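Local structure of erythrocyte membrane protein 1 (Plasmodium falciparum, 2XU0) at residues G169-I172 and V173-P177; S320-F323 and C324-K327. The protein probably binds receptors on host cells as a surface adhesin of infected red cells, this chain being its N-terminal segment and first Duffy-binding-like domain, implicated in rosetting. The protein carries 10 engineered substitutions. One frame throughout, in Å; residues are numbered along the deposited sequence.

Contact 1 (169-177) comes first along the chain, at the C-terminal end of helix 154-175 and the residues that follow it; contact 2 (320-327) follows much later, midway along helix 311-338. The first belongs to the Duffy-binding part of the domain and the second to its C-terminal subdomain, yet their centres are only about 18 Å apart. They meet directly where CG of Pro-177 packs against NH1 of Arg-325 at 3.5 Å. Phe-105 also serves both, its ring beside His-176 and its carbonyl oxygen bonded to Arg-325. The two arrangements thus meet where, at least at this point, the two parts of this adhesion domain come together.

Contact 1: G169-I172 and V173-P177; sequences GNYI and VNDHP
Gly-169 to Val-173 closes a regular turn of helix, N of Val-173 meeting O of Gly-169 at 2.9 Å in a nearly straight bond (173°). N of Asn-174 bonds O of Asn-170 in the same i to i+4 pattern. N of Asp-175 also makes a weak, long bond to O of Ile-172; the helix ends at Asp-175, and His-176 is the first residue to leave helical backbone angles. Asn-170 and Asn-174 run side by side, pointing the same way, with their amides nearly coplanar, 23° apart. OD1 of Asn-170 lies 2.7 Å from ND2 of Asn-174, but the angle is too poor for a hydrogen bond; ND2 instead adds a weak bond to O of Asn-170, which therefore receives both backbone and side-chain NH groups of Asn-174. Tyr-171 swings its ring away from its own backbone N (chi1 169°) and reaches along the helix to Asp-175. Its OH gives a weak, short bond of 2.5 Å to OD2 of Asp-175, while CB of Asp-175 packs 3.5 Å from CZ of the ring. The stronger partner of this hydroxyl is N of Arg-104, through which the tyrosine ties the helix to an earlier part of the chain. Buried Ile-172 and Val-173 face helix 186-204. His-176 leans on the same helix, its NE2 bonded to OG of Ser-191 and its ND1 to N of Asp-178, which holds the imidazole at both nitrogens. The whole is the C-terminal end of a helix running through His-176 into the loop at Pro-177, within the helical Duffy-binding fold.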
loop_
_atom_site.group_PDB
_atom_site.type_symbol
_atom_site.label_atom_id
_atom_site.label_comp_id
_atom_site.label_asym_id
_atom_site.label_seq_id
_atom_site.Cartn_x
_atom_site.Cartn_y
_atom_site.Cartn_z
ATOM N N GLY A 169 -7.492 12.434 0.411
ATOM C CA GLY A 169 -6.334 13.100 -0.179
ATOM C C GLY A 169 -5.726 14.110 0.770
ATOM O O GLY A 169 -4.504 14.145 0.961
ATOM N N ASN A 170 -6.602 14.927 1.415
ATOM C CA ASN A 170 -6.131 15.897 2.402
ATOM C C ASN A 170 -5.401 15.219 3.526
ATOM O O ASN A 170 -4.290 15.640 3.851
ATOM C CB ASN A 170 -7.271 16.777 2.906
ATOM C CG ASN A 170 -6.912 18.235 2.815
ATOM O OD1 ASN A 170 -5.858 18.681 3.299
ATOM N ND2 ASN A 170 -7.731 18.987 2.110
ATOM N N TYR A 171 -5.942 14.086 4.056
ATOM C CA TYR A 171 -5.214 13.396 5.123
ATOM C C TYR A 171 -3.869 12.930 4.606
ATOM O O TYR A 171 -2.859 13.190 5.251
ATOM C CB TYR A 171 -5.992 12.205 5.766
ATOM C CG TYR A 171 -5.051 11.398 6.643
ATOM C CD1 TYR A 171 -4.781 11.790 7.950
ATOM C CD2 TYR A 171 -4.281 10.365 6.106
ATOM C CE1 TYR A 171 -3.793 11.158 8.710
ATOM C CE2 TYR A 171 -3.268 9.757 6.841
ATOM C CZ TYR A 171 -3.054 10.129 8.157
ATOM O OH TYR A 171 -2.082 9.504 8.893
ATOM N N ILE A 172 -3.854 12.170 3.456
ATOM C CA ILE A 172 -2.602 11.600 2.941
ATOM C C ILE A 172 -1.549 12.661 2.782
ATOM O O ILE A 172 -0.429 12.496 3.259
ATOM C CB ILE A 172 -2.784 10.773 1.611
ATOM C CG1 ILE A 172 -3.709 9.523 1.761
ATOM C CG2 ILE A 172 -1.438 10.464 0.928
ATOM C CD1 ILE A 172 -3.253 8.461 2.654
ATOM N N VAL A 173 -1.890 13.733 2.062
ATOM C CA VAL A 173 -0.937 14.822 1.784
ATOM C C VAL A 173 -0.425 15.454 3.072
ATOM O O VAL A 173 0.769 15.736 3.175
ATOM C CB VAL A 173 -1.560 15.877 0.835
ATOM C CG1 VAL A 173 -0.694 17.141 0.756
ATOM C CG2 VAL A 173 -1.793 15.289 -0.548
ATOM N N ASN A 174 -1.314 15.664 4.060
ATOM C CA ASN A 174 -0.882 16.338 5.298
ATOM C C ASN A 174 -0.200 15.510 6.370
ATOM O O ASN A 174 0.281 16.070 7.355
ATOM C CB ASN A 174 -1.966 17.287 5.829
ATOM C CG ASN A 174 -2.184 18.445 4.882
ATOM O OD1 ASN A 174 -1.288 19.274 4.666
ATOM N ND2 ASN A 174 -3.331 18.462 4.210
ATOM N N ASP A 175 -0.093 14.186 6.162
ATOM C CA ASP A 175 0.565 13.333 7.139
ATOM C C ASP A 175 1.615 12.432 6.521
ATOM O O ASP A 175 2.274 11.663 7.226
ATOM C CB ASP A 175 -0.479 12.551 7.950
ATOM C CG ASP A 175 0.041 12.060 9.286
ATOM O OD1 ASP A 175 0.592 12.887 10.053
ATOM O OD2 ASP A 175 -0.026 10.838 9.534
ATOM N N HIS A 176 1.824 12.569 5.193
ATOM C CA HIS A 176 2.786 11.738 4.466
ATOM C C HIS A 176 4.213 11.922 4.956
ATOM O O HIS A 176 4.616 13.047 5.168
ATOM C CB HIS A 176 2.701 11.980 2.947
ATOM C CG HIS A 176 3.319 10.868 2.164
ATOM N ND1 HIS A 176 4.676 10.823 1.935
ATOM C CD2 HIS A 176 2.748 9.768 1.626
ATOM C CE1 HIS A 176 4.896 9.706 1.267
ATOM N NE2 HIS A 176 3.764 9.037 1.059
ATOM N N PRO A 177 5.022 10.853 5.081
ATOM C CA PRO A 177 6.419 11.038 5.518
ATOM C C PRO A 177 7.279 11.970 4.644
ATOM O O PRO A 177 8.320 12.447 5.100
ATOM C CB PRO A 177 6.979 9.611 5.482
ATOM C CG PRO A 177 5.778 8.729 5.646
ATOM C CD PRO A 177 4.701 9.418 4.904
#

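Contact 2: S320-F323 and C324-K327; sequences SEEF and CRIK
Glu-322 folds back at chi2 (-68°) and Arg-325 bends at chi3 (77°), which lays carboxylate and guanidinium alongside each other one helical turn apart. The salt bridge is side-on, made by two nitrogens: NE of Arg-325 meets OE2 of Glu-322 at 2.9 Å, and NH2 of Arg-325 meets OE1 of Glu-322 at 2.9 Å. Both oxygens are approached on their syn side and lie near the guanidinium plane, but the nitrogens come in tilted from the carboxylate plane, the two flat groups being turned 26° apart. CD1 of Ile-326 sits 3.2 Å above one guanidinium face, toward its rim, while NH2 also bonds O of Phe-105; together these contacts would limit rotation of the group. On another side of the helix, CZ of Phe-323 touches CD of the extended Lys-327 at 3.9 Å, and SG of Cys-324 makes an oblique sulfur-aromatic contact, 4.0 Å from CD2 of Phe-323. The backbone keeps regular i to i+4 bonds throughout, such as N of Lys-327 to O of Phe-323 (2.8 Å). The disulfide from Cys-324 to Cys-442 ties helix 311-338 to helix 440-443, where Glu-321 bonds N of His-441, and Phe-323 and Ile-326 pack on Trp-383 of helix 371-407.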
loop_
_atom_site.group_PDB
_atom_site.type_symbol
_atom_site.label_atom_id
_atom_site.label_comp_id
_atom_site.label_asym_id
_atom_site.label_seq_id
_atom_site.Cartn_x
_atom_site.Cartn_y
_atom_site.Cartn_z
ATOM N N SER A 320 5.404 -4.563 1.720
ATOM C CA SER A 320 6.851 -4.698 1.525
ATOM C C SER A 320 7.608 -3.364 1.499
ATOM O O SER A 320 8.683 -3.265 2.097
ATOM C CB SER A 320 7.161 -5.568 0.305
ATOM O OG SER A 320 6.775 -4.930 -0.894
ATOM N N GLU A 321 7.039 -2.352 0.836
ATOM C CA GLU A 321 7.623 -1.006 0.753
ATOM C C GLU A 321 7.669 -0.324 2.119
ATOM O O GLU A 321 8.705 0.245 2.498
ATOM C CB GLU A 321 6.865 -0.136 -0.270
ATOM C CG GLU A 321 7.250 -0.454 -1.717
ATOM C CD GLU A 321 8.684 -0.065 -2.017
ATOM O OE1 GLU A 321 8.959 1.148 -2.156
ATOM O OE2 GLU A 321 9.552 -0.963 -1.982
ATOM N N GLU A 322 6.572 -0.422 2.858
ATOM C CA GLU A 322 6.433 0.139 4.209
ATOM C C GLU A 322 7.269 -0.608 5.202
ATOM O O GLU A 322 7.775 0.019 6.124
ATOM C CB GLU A 322 4.958 0.189 4.650
ATOM C CG GLU A 322 4.189 1.265 3.909
ATOM C CD GLU A 322 4.608 2.678 4.277
ATOM O OE1 GLU A 322 4.153 3.165 5.339
ATOM O OE2 GLU A 322 5.445 3.268 3.550
ATOM N N PHE A 323 7.453 -1.944 5.013
ATOM C CA PHE A 323 8.315 -2.772 5.865
ATOM C C PHE A 323 9.759 -2.270 5.698
ATOM O O PHE A 323 10.440 -2.012 6.693
ATOM C CB PHE A 323 8.225 -4.300 5.485
ATOM C CG PHE A 323 9.393 -5.136 5.985
ATOM C CD1 PHE A 323 9.565 -5.381 7.351
ATOM C CD2 PHE A 323 10.385 -5.572 5.111
ATOM C CE1 PHE A 323 10.686 -6.080 7.818
ATOM C CE2 PHE A 323 11.498 -6.288 5.582
ATOM C CZ PHE A 323 11.645 -6.521 6.931
ATOM N N CYS A 324 10.237 -2.163 4.440
ATOM C CA CYS A 324 11.611 -1.720 4.132
ATOM C C CYS A 324 11.857 -0.281 4.615
ATOM O O CYS A 324 12.937 0.018 5.136
ATOM C CB CYS A 324 11.886 -1.854 2.641
ATOM S SG CYS A 324 11.957 -3.564 2.045
ATOM N N ARG A 325 10.867 0.601 4.431
ATOM C CA ARG A 325 10.963 2.006 4.838
ATOM C C ARG A 325 11.101 2.090 6.361
ATOM O O ARG A 325 12.080 2.653 6.824
ATOM C CB ARG A 325 9.770 2.820 4.333
ATOM C CG ARG A 325 9.782 4.286 4.807
ATOM C CD ARG A 325 8.562 5.049 4.327
ATOM N NE ARG A 325 7.355 4.740 5.100
ATOM C CZ ARG A 325 7.028 5.306 6.261
ATOM N NH1 ARG A 325 7.829 6.199 6.822
ATOM N NH2 ARG A 325 5.908 4.966 6.877
ATOM N N ILE A 326 10.161 1.466 7.113
ATOM C CA ILE A 326 10.143 1.401 8.576
ATOM C C ILE A 326 11.374 0.694 9.152
ATOM O O ILE A 326 11.883 1.140 10.181
ATOM C CB ILE A 326 8.782 0.866 9.148
ATOM C CG1 ILE A 326 7.561 1.761 8.752
ATOM C CG2 ILE A 326 8.811 0.626 10.651
ATOM C CD1 ILE A 326 7.744 3.241 9.036
ATOM N N LYS A 327 11.843 -0.392 8.515
ATOM C CA LYS A 327 13.033 -1.124 8.950
ATOM C C LYS A 327 14.250 -0.185 9.038
ATOM O O LYS A 327 15.018 -0.271 10.003
ATOM C CB LYS A 327 13.336 -2.325 8.028
ATOM C CG LYS A 327 14.520 -3.177 8.488
ATOM C CD LYS A 327 14.794 -4.338 7.524
ATOM C CE LYS A 327 15.984 -5.124 7.995
ATOM N NZ LYS A 327 16.277 -6.292 7.125
#